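Petrobactin-binding protein YclQ (Bacillus subtilis subsp. subtilis str. 168, PDB 3GFV) binds petrobactin, iron-free or ferric, and its precursor 3,4-dihydroxybenzoic acid, as the solute-binding component of the YclNOPQ ABC transporter that takes up the ferric siderophore. Local coordinates at residues Ile17-Gln22 against Pro117-Gly122; Val38-Gly43 against Gly59-Val64; Pro66-Lys71 against Ser271-Leu276; Leu45-Lys50 against Gly279-Met284; Ala179-Ile184 against Gly241-Thr246. One frame throughout, in Å; residues are numbered along the deposited sequence.

Contact 1: Ile17-Gln22 against Pro117-Gly122; sequences ITVKHQ and PTIYLG
His21 lays its imidazole over the backbone of Ile119 where the N-terminal two-stranded antiparallel sheet (16-21 with 27-31) packs on strand 118-120, an outermost strand of the five-stranded parallel sheet in this periplasmic-binding-protein fold. The strand axes come within 7.1 Å at 38°, and no backbone pairing joins them, which identifies the contact as side chains laid on a strand and not as a continuation of the sheet.

The aromatic contact is a CH-pi interaction: Ile119 CA lies 3.9 Å from the centroid of the His21 ring, almost on the normal. A chi1 of 64° places His21 CG between the backbone N and the carbonyl carbon, and from there the ring reaches over Ile119 CA and brings His21 CD2 to 3.2 Å from Tyr120 N. Within its own strand His21 ND1 makes a weak but nearly straight hydrogen bond to Val19 O, which meets the ring at its edge, in plane, and so should help to hold the ring's rotation.

Apolar contacts flank the imidazole. Val19 CG1 meets Ile119 CG2 at 3.8 Å, the two side chains crossing at about a right angle, while Val30 of strand 27-31 touches both residues. Gln22 CB approaches Tyr120 CD2 at 3.5 Å, before the rest of the glutamine bends away.

Polar bridging is left to water. One molecule accepts from Gln22 N at 2.9 Å and donates to Tyr120 O at 2.6 Å.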
# COMPACT_ATOMS: atom_id res chain seq x y z
N ILE A 17 -21.11 -11.92 -11.34
CA ILE A 17 -20.37 -12.67 -10.33
C ILE A 17 -20.61 -12.02 -8.97
O ILE A 17 -20.69 -10.78 -8.86
CB ILE A 17 -18.85 -12.76 -10.67
CG1 ILE A 17 -18.07 -13.38 -9.51
CG2 ILE A 17 -18.28 -11.40 -11.00
CD1 ILE A 17 -16.81 -14.11 -9.95
N THR A 18 -20.78 -12.86 -7.94
CA THR A 18 -21.02 -12.40 -6.58
C THR A 18 -19.70 -12.18 -5.86
O THR A 18 -18.91 -13.11 -5.72
CB THR A 18 -21.89 -13.42 -5.80
OG1 THR A 18 -23.17 -13.52 -6.42
CG2 THR A 18 -22.09 -12.98 -4.35
N VAL A 19 -19.46 -10.94 -5.41
CA VAL A 19 -18.19 -10.57 -4.81
C VAL A 19 -18.39 -10.23 -3.32
O VAL A 19 -18.92 -9.19 -2.99
CB VAL A 19 -17.59 -9.33 -5.54
CG1 VAL A 19 -16.30 -8.82 -4.84
CG2 VAL A 19 -17.33 -9.66 -7.00
N LYS A 20 -17.97 -11.13 -2.44
CA LYS A 20 -17.92 -10.79 -1.02
C LYS A 20 -16.75 -9.84 -0.78
O LYS A 20 -15.63 -10.05 -1.26
CB LYS A 20 -17.78 -12.06 -0.16
CG LYS A 20 -19.07 -12.89 -0.14
CD LYS A 20 -18.99 -14.12 0.76
CE LYS A 20 -20.38 -14.74 0.94
NZ LYS A 20 -20.30 -16.20 1.25
N HIS A 21 -17.01 -8.77 -0.03
CA HIS A 21 -15.95 -7.83 0.32
C HIS A 21 -16.26 -7.23 1.68
O HIS A 21 -17.33 -7.45 2.23
CB HIS A 21 -15.82 -6.74 -0.76
CG HIS A 21 -17.02 -5.86 -0.90
ND1 HIS A 21 -18.13 -6.21 -1.64
CD2 HIS A 21 -17.28 -4.62 -0.40
CE1 HIS A 21 -19.02 -5.24 -1.58
NE2 HIS A 21 -18.53 -4.26 -0.82
N GLN A 22 -15.29 -6.49 2.21
CA GLN A 22 -15.39 -5.91 3.55
C GLN A 22 -16.68 -5.16 3.82
O GLN A 22 -17.19 -5.20 4.95
CB GLN A 22 -14.21 -4.98 3.83
CG GLN A 22 -13.25 -5.53 4.83
CD GLN A 22 -13.94 -5.78 6.15
OE1 GLN A 22 -13.89 -6.88 6.69
NE2 GLN A 22 -14.62 -4.76 6.65
N PRO A 117 -22.20 -0.82 -9.27
CA PRO A 117 -21.74 -1.80 -8.28
C PRO A 117 -20.37 -1.39 -7.77
O PRO A 117 -19.49 -1.06 -8.57
CB PRO A 117 -21.68 -3.12 -9.07
CG PRO A 117 -22.73 -2.92 -10.18
CD PRO A 117 -22.62 -1.45 -10.54
N THR A 118 -20.20 -1.40 -6.46
CA THR A 118 -18.98 -0.93 -5.84
C THR A 118 -18.48 -1.99 -4.89
O THR A 118 -19.26 -2.58 -4.14
CB THR A 118 -19.25 0.36 -5.05
OG1 THR A 118 -19.72 1.36 -5.97
CG2 THR A 118 -17.98 0.87 -4.36
N ILE A 119 -17.18 -2.24 -4.95
CA ILE A 119 -16.57 -3.19 -4.04
C ILE A 119 -15.41 -2.51 -3.34
O ILE A 119 -14.73 -1.66 -3.92
CB ILE A 119 -16.10 -4.47 -4.77
CG1 ILE A 119 -15.01 -4.14 -5.81
CG2 ILE A 119 -17.33 -5.18 -5.42
CD1 ILE A 119 -14.39 -5.35 -6.52
N TYR A 120 -15.21 -2.89 -2.09
CA TYR A 120 -14.08 -2.43 -1.29
C TYR A 120 -12.94 -3.43 -1.33
O TYR A 120 -13.14 -4.61 -0.98
CB TYR A 120 -14.58 -2.24 0.14
CG TYR A 120 -13.53 -1.79 1.12
CD1 TYR A 120 -13.48 -0.47 1.53
CD2 TYR A 120 -12.64 -2.69 1.67
CE1 TYR A 120 -12.54 -0.04 2.46
CE2 TYR A 120 -11.67 -2.27 2.61
CZ TYR A 120 -11.64 -0.94 2.99
OH TYR A 120 -10.71 -0.49 3.90
N LEU A 121 -11.76 -3.00 -1.77
CA LEU A 121 -10.59 -3.90 -1.81
C LEU A 121 -9.38 -3.31 -1.06
O LEU A 121 -8.27 -3.25 -1.60
CB LEU A 121 -10.15 -4.19 -3.24
CG LEU A 121 -11.18 -4.93 -4.11
CD1 LEU A 121 -10.61 -5.21 -5.51
CD2 LEU A 121 -11.65 -6.24 -3.45
N GLY A 122 -9.56 -2.89 0.17
CA GLY A 122 -8.39 -2.48 0.95
C GLY A 122 -7.84 -3.58 1.82
O GLY A 122 -8.60 -4.38 2.35
O HOH W 1 -12.78 -6.48 0.86

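Contact 2: Val38-Gly43 against Gly59-Val64; sequences VVFDFG and GLPKQV
Pro61 is the bump of this contact, and its ring fits between the phenyl groups of Phe40 and Phe42. On the Phe40 side the proline lies over one ring face: Pro61 CD stands 3.9 Å above the plane, offset toward the rim, in a CH-pi contact, and Pro61 CG comes to 3.8 Å from Phe40 CD2. Phe40 chi1 of -84° sets CG anti to the carbonyl carbon, from where the ring turns that face to Pro61 CD. On the Phe42 side the same Pro61 CG lies 4.1 Å from Phe42 CZ, with the two side chains sliding past each other in opposite directions.

Phe42 in turn pushes its tip into a hollow made by the segment 59-64. Pro61 O meets the ring at its edge, in plane, 3.3 Å from Phe42 CZ; Leu60 CD1 is 4.2 Å from Phe42 CE1, and Val64 O approaches CE2. Leu276 of helix 271-276 also touches Phe42.

Beside these side chains the main chains run together. Val38 pairs with Gly59 in a parallel bridge, fastened by Val39 N to Gly59 O at 3.0 Å (N-H...O angle 164°). One step on, Pro61 has no N-H to offer: Val39 O is buried without a hydrogen-bonding partner in the model, and carbon covers it instead, Pro61 CD at 3.2 Å and Leu60 CA at 3.5 Å in a CA-H...O contact. Strand 37-39, helix 42-50 and strand 57-60 make this a beta-alpha-beta unit of the parallel sheet, with Pro61 wedged between Phe40 and Phe42 just past the strand ends.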
# COMPACT_ATOMS: atom_id res chain seq x y z
N VAL A 38 -13.91 2.22 -12.62
CA VAL A 38 -13.34 3.39 -11.97
C VAL A 38 -12.66 2.90 -10.70
O VAL A 38 -13.26 2.18 -9.91
CB VAL A 38 -14.45 4.44 -11.63
CG1 VAL A 38 -13.89 5.54 -10.72
CG2 VAL A 38 -15.00 5.03 -12.90
N VAL A 39 -11.39 3.27 -10.52
CA VAL A 39 -10.58 2.66 -9.47
C VAL A 39 -10.01 3.74 -8.55
O VAL A 39 -9.24 4.59 -8.99
CB VAL A 39 -9.41 1.87 -10.10
CG1 VAL A 39 -8.57 1.22 -9.03
CG2 VAL A 39 -9.95 0.83 -11.09
N PHE A 40 -10.42 3.70 -7.28
CA PHE A 40 -9.93 4.62 -6.27
C PHE A 40 -8.91 3.99 -5.34
O PHE A 40 -8.49 4.60 -4.37
CB PHE A 40 -11.09 5.19 -5.44
CG PHE A 40 -11.74 6.38 -6.09
CD1 PHE A 40 -12.74 6.21 -7.02
CD2 PHE A 40 -11.31 7.67 -5.77
CE1 PHE A 40 -13.33 7.32 -7.63
CE2 PHE A 40 -11.90 8.77 -6.38
CZ PHE A 40 -12.91 8.58 -7.32
N ASP A 41 -8.51 2.75 -5.62
CA ASP A 41 -7.49 2.11 -4.81
C ASP A 41 -6.29 1.80 -5.70
O ASP A 41 -6.42 1.01 -6.63
CB ASP A 41 -8.02 0.80 -4.19
CG ASP A 41 -6.95 0.08 -3.40
OD1 ASP A 41 -6.48 0.67 -2.39
OD2 ASP A 41 -6.54 -1.04 -3.82
N PHE A 42 -5.14 2.39 -5.42
CA PHE A 42 -4.00 2.23 -6.34
C PHE A 42 -3.42 0.82 -6.35
O PHE A 42 -2.90 0.37 -7.38
CB PHE A 42 -2.91 3.26 -6.07
CG PHE A 42 -3.29 4.67 -6.47
CD1 PHE A 42 -4.10 4.90 -7.57
CD2 PHE A 42 -2.82 5.77 -5.77
CE1 PHE A 42 -4.45 6.20 -7.95
CE2 PHE A 42 -3.14 7.07 -6.15
CZ PHE A 42 -3.96 7.28 -7.25
N GLY A 43 -3.52 0.11 -5.23
CA GLY A 43 -3.09 -1.28 -5.20
C GLY A 43 -3.89 -2.08 -6.22
O GLY A 43 -3.34 -2.87 -7.01
N GLY A 59 -11.28 5.32 -15.30
CA GLY A 59 -10.91 6.52 -14.56
C GLY A 59 -10.29 6.20 -13.21
O GLY A 59 -10.50 5.11 -12.65
N LEU A 60 -9.53 7.16 -12.70
CA LEU A 60 -8.84 7.02 -11.43
C LEU A 60 -8.52 8.44 -10.95
O LEU A 60 -8.51 9.38 -11.75
CB LEU A 60 -7.53 6.24 -11.61
CG LEU A 60 -6.56 6.82 -12.66
CD1 LEU A 60 -5.18 6.97 -12.04
CD2 LEU A 60 -6.53 5.91 -13.90
N PRO A 61 -8.27 8.61 -9.65
CA PRO A 61 -7.93 9.95 -9.16
C PRO A 61 -6.46 10.28 -9.46
O PRO A 61 -5.57 9.60 -8.96
CB PRO A 61 -8.19 9.85 -7.66
CG PRO A 61 -7.96 8.31 -7.36
CD PRO A 61 -8.59 7.67 -8.56
N LYS A 62 -6.20 11.30 -10.27
CA LYS A 62 -4.82 11.55 -10.71
C LYS A 62 -4.10 12.63 -9.93
O LYS A 62 -2.99 13.01 -10.30
CB LYS A 62 -4.79 11.90 -12.20
CG LYS A 62 -5.32 10.79 -13.11
CD LYS A 62 -5.11 11.17 -14.57
CE LYS A 62 -5.89 10.26 -15.49
NZ LYS A 62 -5.45 10.46 -16.90
N GLN A 63 -4.72 13.14 -8.87
CA GLN A 63 -4.13 14.26 -8.12
C GLN A 63 -2.65 14.05 -7.84
O GLN A 63 -1.82 14.92 -8.15
CB GLN A 63 -4.87 14.49 -6.81
CG GLN A 63 -4.34 15.69 -6.05
CD GLN A 63 -4.75 15.69 -4.60
OE1 GLN A 63 -5.30 16.68 -4.10
NE2 GLN A 63 -4.50 14.58 -3.90
N VAL A 64 -2.31 12.90 -7.25
CA VAL A 64 -0.93 12.48 -7.09
C VAL A 64 -0.81 11.00 -7.44
O VAL A 64 -1.62 10.18 -6.99
CB VAL A 64 -0.39 12.71 -5.65
CG1 VAL A 64 -0.06 14.16 -5.45
CG2 VAL A 64 -1.41 12.27 -4.61

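Contact 3: Pro66-Lys71 against Ser271-Leu276; sequences PKYLSK and SATWYL
Tyr68 OH is gripped twice, by hydrogen bonds with Asp46 OD1 and Ser277 OG, while the ring of the same tyrosine touches Thr273. The far end of the ring is thus fixed by helix 42-50 and by the chain just after helix 271-276. The contact joins Pro66 and the 3-10 segment 67-71 that follows it, in the loop after strand 57-60, to helix 271-276, which follows the last strand of the mixed sheet; this is consistent with a link between the two lobes of the periplasmic-binding-protein fold.

Tyr68 CD2 lies 3.4 Å from Thr273 OG1 and Tyr68 CE2 3.9 Å from Thr273 CG2; the two side chains cross at about a right angle. Leu69 CG lies over one face of the ring, 3.6 Å above its centre. Thr273 OG1 has its hydrogen bond with Asp270 OD2, just ahead of the helix; Tyr68 CD2 and Pro66 CB, the latter at 3.7 Å, merely touch this oxygen.

Pro66 supplies the larger apolar patch. Its CB and CG lie against Ala272, Thr273 and Leu276: Pro66 CB is 4.2 Å from Ala272 CB, and Pro66 CG is equally far from Leu276 CB. The helix backbone itself is also met, with Pro66 CG 3.8 Å from Ala272 O, a carbonyl already engaged by Leu276 N.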
# COMPACT_ATOMS: atom_id res chain seq x y z
N PRO A 66 1.92 7.65 -7.73
CA PRO A 66 3.25 7.08 -7.54
C PRO A 66 3.92 6.89 -8.90
O PRO A 66 3.22 6.65 -9.89
CB PRO A 66 2.97 5.72 -6.90
CG PRO A 66 1.63 5.87 -6.27
CD PRO A 66 0.86 6.79 -7.17
N LYS A 67 5.25 6.97 -8.93
CA LYS A 67 5.99 6.95 -10.18
C LYS A 67 5.66 5.72 -11.02
O LYS A 67 5.53 5.83 -12.24
CB LYS A 67 7.49 7.03 -9.94
CG LYS A 67 8.28 7.18 -11.25
CD LYS A 67 9.78 6.99 -11.06
CE LYS A 67 10.47 6.75 -12.40
NZ LYS A 67 11.95 6.66 -12.29
N TYR A 68 5.56 4.57 -10.37
CA TYR A 68 5.32 3.33 -11.10
C TYR A 68 3.98 3.34 -11.82
O TYR A 68 3.79 2.55 -12.74
CB TYR A 68 5.48 2.08 -10.20
CG TYR A 68 4.29 1.71 -9.32
CD1 TYR A 68 3.52 0.59 -9.58
CD2 TYR A 68 3.95 2.49 -8.21
CE1 TYR A 68 2.44 0.24 -8.77
CE2 TYR A 68 2.88 2.15 -7.40
CZ TYR A 68 2.13 1.03 -7.68
OH TYR A 68 1.06 0.71 -6.89
N LEU A 69 3.09 4.25 -11.43
CA LEU A 69 1.76 4.36 -12.07
C LEU A 69 1.63 5.55 -13.02
O LEU A 69 0.52 5.90 -13.43
CB LEU A 69 0.66 4.42 -11.01
CG LEU A 69 0.50 3.12 -10.21
CD1 LEU A 69 -0.38 3.28 -8.98
CD2 LEU A 69 -0.06 2.04 -11.15
N SER A 70 2.74 6.18 -13.37
CA SER A 70 2.70 7.42 -14.18
C SER A 70 2.05 7.25 -15.56
O SER A 70 1.55 8.21 -16.14
CB SER A 70 4.10 8.03 -14.34
OG SER A 70 4.98 7.09 -14.93
N LYS A 71 2.06 6.03 -16.07
CA LYS A 71 1.43 5.75 -17.36
C LYS A 71 -0.04 6.18 -17.35
O LYS A 71 -0.61 6.54 -18.37
CB LYS A 71 1.54 4.26 -17.68
CG LYS A 71 0.50 3.43 -16.94
CD LYS A 71 0.93 1.99 -16.80
CE LYS A 71 1.11 1.34 -18.15
NZ LYS A 71 1.70 -0.01 -18.00
N SER A 271 8.23 6.64 -0.87
CA SER A 271 7.15 7.15 -0.03
C SER A 271 5.81 7.21 -0.76
O SER A 271 4.77 6.85 -0.19
CB SER A 271 7.51 8.53 0.53
OG SER A 271 8.73 8.47 1.28
N ALA A 272 5.83 7.67 -2.00
CA ALA A 272 4.59 7.74 -2.78
C ALA A 272 3.89 6.37 -2.88
O ALA A 272 2.68 6.26 -2.67
CB ALA A 272 4.84 8.34 -4.18
N THR A 273 4.64 5.33 -3.20
CA THR A 273 4.06 4.00 -3.28
C THR A 273 3.57 3.51 -1.92
O THR A 273 2.46 3.00 -1.79
CB THR A 273 5.07 3.01 -3.89
OG1 THR A 273 5.32 3.40 -5.24
CG2 THR A 273 4.52 1.57 -3.87
N TRP A 274 4.39 3.70 -0.88
CA TRP A 274 4.04 3.19 0.44
C TRP A 274 2.86 3.91 1.08
O TRP A 274 2.03 3.28 1.76
CB TRP A 274 5.26 3.20 1.38
CG TRP A 274 6.21 2.10 1.09
CD1 TRP A 274 7.04 1.98 0.01
CD2 TRP A 274 6.45 0.94 1.90
NE1 TRP A 274 7.78 0.82 0.09
CE2 TRP A 274 7.41 0.15 1.23
CE3 TRP A 274 5.92 0.48 3.11
CZ2 TRP A 274 7.88 -1.07 1.75
CZ3 TRP A 274 6.38 -0.73 3.62
CH2 TRP A 274 7.36 -1.49 2.94
N TYR A 275 2.76 5.22 0.82
CA TYR A 275 1.71 6.03 1.42
C TYR A 275 0.41 6.06 0.59
O TYR A 275 -0.69 5.98 1.14
CB TYR A 275 2.22 7.45 1.66
CG TYR A 275 1.22 8.33 2.37
CD1 TYR A 275 0.93 8.12 3.71
CD2 TYR A 275 0.57 9.34 1.70
CE1 TYR A 275 0.02 8.92 4.38
CE2 TYR A 275 -0.34 10.16 2.36
CZ TYR A 275 -0.62 9.93 3.70
OH TYR A 275 -1.53 10.73 4.36
N LEU A 276 0.54 6.15 -0.73
CA LEU A 276 -0.65 6.30 -1.58
C LEU A 276 -1.14 4.97 -2.11
O LEU A 276 -2.28 4.86 -2.56
CB LEU A 276 -0.33 7.17 -2.79
CG LEU A 276 0.18 8.57 -2.44
CD1 LEU A 276 0.65 9.29 -3.69
CD2 LEU A 276 -0.87 9.37 -1.67

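Contact 4: Leu45-Lys50 against Gly279-Met284; sequences LDTLDK and GGLESM
Asp46 and Thr47 of helix 42-50 receive the first backbone N-H groups of helix 281-296. This side-chain-to-helix-start junction ties the N-terminal lobe of the binding-protein fold to its C-terminal helix. Gly280, the N-cap residue, has no side chain to cap with, and a beta-carbon there would clash with Asp46 OD2. Thr47 OG1, also in a weak hydrogen bond with Gly43 O, accepts from Leu281 N at 2.9 Å (157°). Asp46 OD2 accepts from Glu282 N at 2.8 Å, the donor standing well above the carboxylate plane.

Ser283 OG donates to the syn lone pair of Asp46 OD1 at 2.7 Å, Ser283 N meets that oxygen at 3.2 Å from above the plane, and Tyr68 OH bonds to it as well. Asp46 chi1 of 81° turns CG toward these donors. The helix start probably stabilises Asp46 as the anion. Ser283 OG also accepts from Gly280 N, so this hydroxyl is used both ways.

Apolar contact includes Leu281 CD1, 3.8 Å from Thr47 CG2 and 4.0 Å from Lys50 CG. Two acids meet with carboxylate planes 84° apart; Asp49 OD1 is salt-bridged to Lys71 NZ, and one acid probably holds a proton, since Asp49 OD2 lies 2.6 Å from Glu282 OE2.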
# COMPACT_ATOMS: atom_id res chain seq x y z
N LEU A 45 -5.51 -0.93 -8.73
CA LEU A 45 -5.12 -0.47 -10.06
C LEU A 45 -3.88 -1.20 -10.58
O LEU A 45 -3.81 -1.57 -11.75
CB LEU A 45 -4.91 1.06 -10.07
CG LEU A 45 -4.58 1.67 -11.43
CD1 LEU A 45 -5.68 1.39 -12.49
CD2 LEU A 45 -4.35 3.19 -11.26
N ASP A 46 -2.89 -1.42 -9.71
CA ASP A 46 -1.65 -2.03 -10.16
C ASP A 46 -1.80 -3.54 -10.37
O ASP A 46 -1.10 -4.12 -11.19
CB ASP A 46 -0.41 -1.59 -9.32
CG ASP A 46 -0.23 -2.34 -7.99
OD1 ASP A 46 0.12 -1.66 -7.00
OD2 ASP A 46 -0.38 -3.59 -7.93
N THR A 47 -2.76 -4.14 -9.66
CA THR A 47 -3.10 -5.53 -9.95
C THR A 47 -3.74 -5.61 -11.34
O THR A 47 -3.36 -6.43 -12.15
CB THR A 47 -4.01 -6.16 -8.87
OG1 THR A 47 -3.27 -6.27 -7.64
CG2 THR A 47 -4.51 -7.57 -9.30
N LEU A 48 -4.69 -4.72 -11.63
CA LEU A 48 -5.27 -4.69 -12.97
C LEU A 48 -4.17 -4.53 -14.03
O LEU A 48 -4.18 -5.21 -15.06
CB LEU A 48 -6.30 -3.56 -13.07
CG LEU A 48 -7.57 -3.76 -12.24
CD1 LEU A 48 -8.41 -2.47 -12.26
CD2 LEU A 48 -8.39 -4.94 -12.76
N ASP A 49 -3.20 -3.66 -13.76
CA ASP A 49 -2.12 -3.42 -14.71
C ASP A 49 -1.27 -4.68 -14.92
O ASP A 49 -0.94 -5.02 -16.05
CB ASP A 49 -1.21 -2.28 -14.25
CG ASP A 49 -0.10 -1.98 -15.25
OD1 ASP A 49 -0.40 -1.42 -16.33
OD2 ASP A 49 1.07 -2.33 -14.97
N LYS A 50 -0.92 -5.35 -13.82
CA LYS A 50 -0.11 -6.57 -13.90
C LYS A 50 -0.82 -7.64 -14.73
O LYS A 50 -0.18 -8.45 -15.42
CB LYS A 50 0.17 -7.09 -12.49
CG LYS A 50 0.99 -8.37 -12.44
CD LYS A 50 2.43 -8.11 -12.87
CE LYS A 50 3.25 -9.40 -12.93
NZ LYS A 50 4.49 -9.21 -13.75
N GLY A 279 -0.74 -3.04 -1.52
CA GLY A 279 -1.82 -4.02 -1.47
C GLY A 279 -2.13 -4.63 -2.82
O GLY A 279 -3.04 -5.44 -2.90
N GLY A 280 -1.36 -4.27 -3.85
CA GLY A 280 -1.52 -4.83 -5.18
C GLY A 280 -0.35 -5.70 -5.60
O GLY A 280 0.67 -5.75 -4.93
N LEU A 281 -0.50 -6.41 -6.71
CA LEU A 281 0.57 -7.33 -7.13
C LEU A 281 1.87 -6.58 -7.44
O LEU A 281 2.95 -7.06 -7.12
CB LEU A 281 0.14 -8.15 -8.35
CG LEU A 281 -1.10 -9.03 -8.18
CD1 LEU A 281 -1.43 -9.71 -9.51
CD2 LEU A 281 -0.94 -10.08 -7.06
N GLU A 282 1.78 -5.40 -8.04
CA GLU A 282 3.00 -4.68 -8.39
C GLU A 282 3.61 -3.99 -7.18
O GLU A 282 4.81 -4.08 -6.94
CB GLU A 282 2.74 -3.66 -9.48
CG GLU A 282 2.18 -4.30 -10.75
CD GLU A 282 1.97 -3.35 -11.91
OE1 GLU A 282 1.97 -2.13 -11.70
OE2 GLU A 282 1.79 -3.86 -13.05
N SER A 283 2.77 -3.30 -6.41
CA SER A 283 3.27 -2.57 -5.25
C SER A 283 3.88 -3.55 -4.24
O SER A 283 4.93 -3.27 -3.67
CB SER A 283 2.21 -1.66 -4.62
OG SER A 283 0.95 -2.28 -4.47
N MSE A 284 3.26 -4.72 -4.05
CA MSE A 284 3.80 -5.69 -3.10
C MSE A 284 5.18 -6.16 -3.58
O MSE A 284 6.14 -6.27 -2.80
CB MSE A 284 2.85 -6.87 -2.93
CG MSE A 284 3.42 -8.05 -2.19
SE MSE A 284 3.91 -7.69 -0.30
CE MSE A 284 2.20 -7.99 0.56

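Contact 5: Ala179-Ile184 against Gly241-Thr246; sequences ANDGKI and GETSST
Asp181 and Gly182, which meet Ser245 across the contact, are the central residues of a type I' turn from Asn180 to Lys183, closed by Asn180 N to Lys183 O (2.8 Å) and Lys183 N to Asn180 O, and this two-residue turn connects antiparallel strands 173-180 and 183-187 as a beta-hairpin. Both central residues have positive phi, and a beta-carbon on Gly182 would press against the preceding carbonyl oxygen.

Ser245 is the side chain that reaches into the turn. Its chi1 of 57° places OG between the backbone N and the carbonyl carbon, where it accepts from Gly182 N at 2.8 Å (154°). Asp181 N is close to the same oxygen, but at a poor angle; it donates instead to a water at 3.0 Å. That water also accepts a hydrogen bond from Ser245 OG at 2.8 Å and donates one to Thr243 O. Ala179 CB packs against Ser245 OG at 3.6 Å. A second water links the exposed Asp181 and Thr243, donating to Asp181 OD1 at 3.3 Å and lying 2.6 Å from Thr243 OG1.

Asp235, at the end of strand 230-235, accepts from Ser245 N and bonds to Thr246 OG1, which helps to position the serine. The chemistry implies a polar, partly hydrated joint: one hydroxyl, used as both acceptor and donor, satisfies a turn N-H directly, and water completes the link between hairpin and loop.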
# COMPACT_ATOMS: atom_id res chain seq x y z
N ALA A 179 7.90 10.46 8.40
CA ALA A 179 8.17 11.88 8.64
C ALA A 179 7.13 12.72 7.94
O ALA A 179 6.76 12.45 6.81
CB ALA A 179 9.55 12.23 8.14
N ASN A 180 6.67 13.79 8.60
CA ASN A 180 5.64 14.61 8.03
C ASN A 180 5.85 16.02 8.52
O ASN A 180 5.51 16.36 9.66
CB ASN A 180 4.26 14.09 8.40
CG ASN A 180 3.14 14.90 7.77
OD1 ASN A 180 3.15 15.16 6.57
ND2 ASN A 180 2.17 15.29 8.59
N ASP A 181 6.49 16.82 7.67
CA ASP A 181 6.79 18.20 8.02
C ASP A 181 7.54 18.22 9.34
O ASP A 181 7.24 19.03 10.23
CB ASP A 181 5.50 18.99 8.12
CG ASP A 181 5.73 20.49 8.12
OD1 ASP A 181 6.87 20.92 7.82
OD2 ASP A 181 4.77 21.24 8.40
N GLY A 182 8.50 17.32 9.48
CA GLY A 182 9.37 17.31 10.64
C GLY A 182 8.86 16.49 11.82
O GLY A 182 9.65 16.14 12.70
N LYS A 183 7.56 16.21 11.86
CA LYS A 183 7.01 15.36 12.92
C LYS A 183 7.20 13.89 12.54
O LYS A 183 7.08 13.50 11.38
CB LYS A 183 5.52 15.64 13.15
CG LYS A 183 5.20 16.89 13.99
CD LYS A 183 6.34 17.89 13.99
CE LYS A 183 5.90 19.24 14.56
NZ LYS A 183 6.80 20.34 14.11
N ILE A 184 7.50 13.07 13.54
CA ILE A 184 7.75 11.64 13.28
C ILE A 184 6.66 10.80 13.91
O ILE A 184 6.21 11.10 15.01
CB ILE A 184 9.07 11.23 13.96
CG1 ILE A 184 10.20 12.17 13.56
CG2 ILE A 184 9.42 9.79 13.62
CD1 ILE A 184 11.37 12.13 14.54
N GLY A 241 3.65 15.64 -2.32
CA GLY A 241 4.10 16.85 -2.98
C GLY A 241 4.40 18.03 -2.07
O GLY A 241 4.51 19.17 -2.52
N GLU A 242 4.53 17.77 -0.78
CA GLU A 242 4.87 18.84 0.14
C GLU A 242 6.35 18.69 0.46
O GLU A 242 7.00 17.78 -0.06
CB GLU A 242 4.00 18.77 1.40
CG GLU A 242 2.54 19.10 1.11
CD GLU A 242 2.37 20.50 0.54
OE1 GLU A 242 2.91 21.46 1.14
OE2 GLU A 242 1.70 20.65 -0.52
N THR A 243 6.89 19.54 1.32
CA THR A 243 8.31 19.44 1.59
C THR A 243 8.67 18.12 2.29
O THR A 243 7.89 17.60 3.10
CB THR A 243 8.84 20.65 2.37
OG1 THR A 243 8.11 20.78 3.60
CG2 THR A 243 8.65 21.91 1.55
N SER A 244 9.84 17.59 1.95
CA SER A 244 10.39 16.40 2.61
C SER A 244 11.00 16.77 3.95
O SER A 244 11.46 17.89 4.14
CB SER A 244 11.46 15.79 1.72
OG SER A 244 11.00 15.71 0.38
N SER A 245 11.02 15.83 4.88
CA SER A 245 11.66 16.16 6.17
C SER A 245 12.42 14.98 6.73
O SER A 245 12.67 14.89 7.93
CB SER A 245 10.64 16.71 7.18
OG SER A 245 9.58 15.80 7.40
N THR A 246 12.82 14.09 5.84
CA THR A 246 13.58 12.91 6.26
C THR A 246 14.99 13.24 6.77
O THR A 246 15.43 12.71 7.80
CB THR A 246 13.67 11.92 5.12
OG1 THR A 246 12.37 11.40 4.87
CG2 THR A 246 14.61 10.79 5.48
O HOH W 2 7.83 15.70 5.27
O HOH W 3 9.12 19.81 5.74

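From the N terminus, contact 1 closes the first long loop, setting strand 16-21 on an outermost strand of the parallel sheet, 118-120. Within that loop lies contact 2, a short closure inside the beta-alpha-beta unit of the same sheet; the two touch. Contact 4 opens at helix 42-50 and closes at helix 281-296, so it crosses both contacts 1 and 2; contact 3 crosses contact 1 but follows contact 2 in series and is enclosed by contact 4. Contact 5 is enclosed by both 3 and 4 and belongs to the C-terminal lobe, about 34 Å from contact 1 between centres. Contacts 2, 3 and 4 touch one another, and 3 and 4 tie the N-terminal part to helices 271-276 and 281-296.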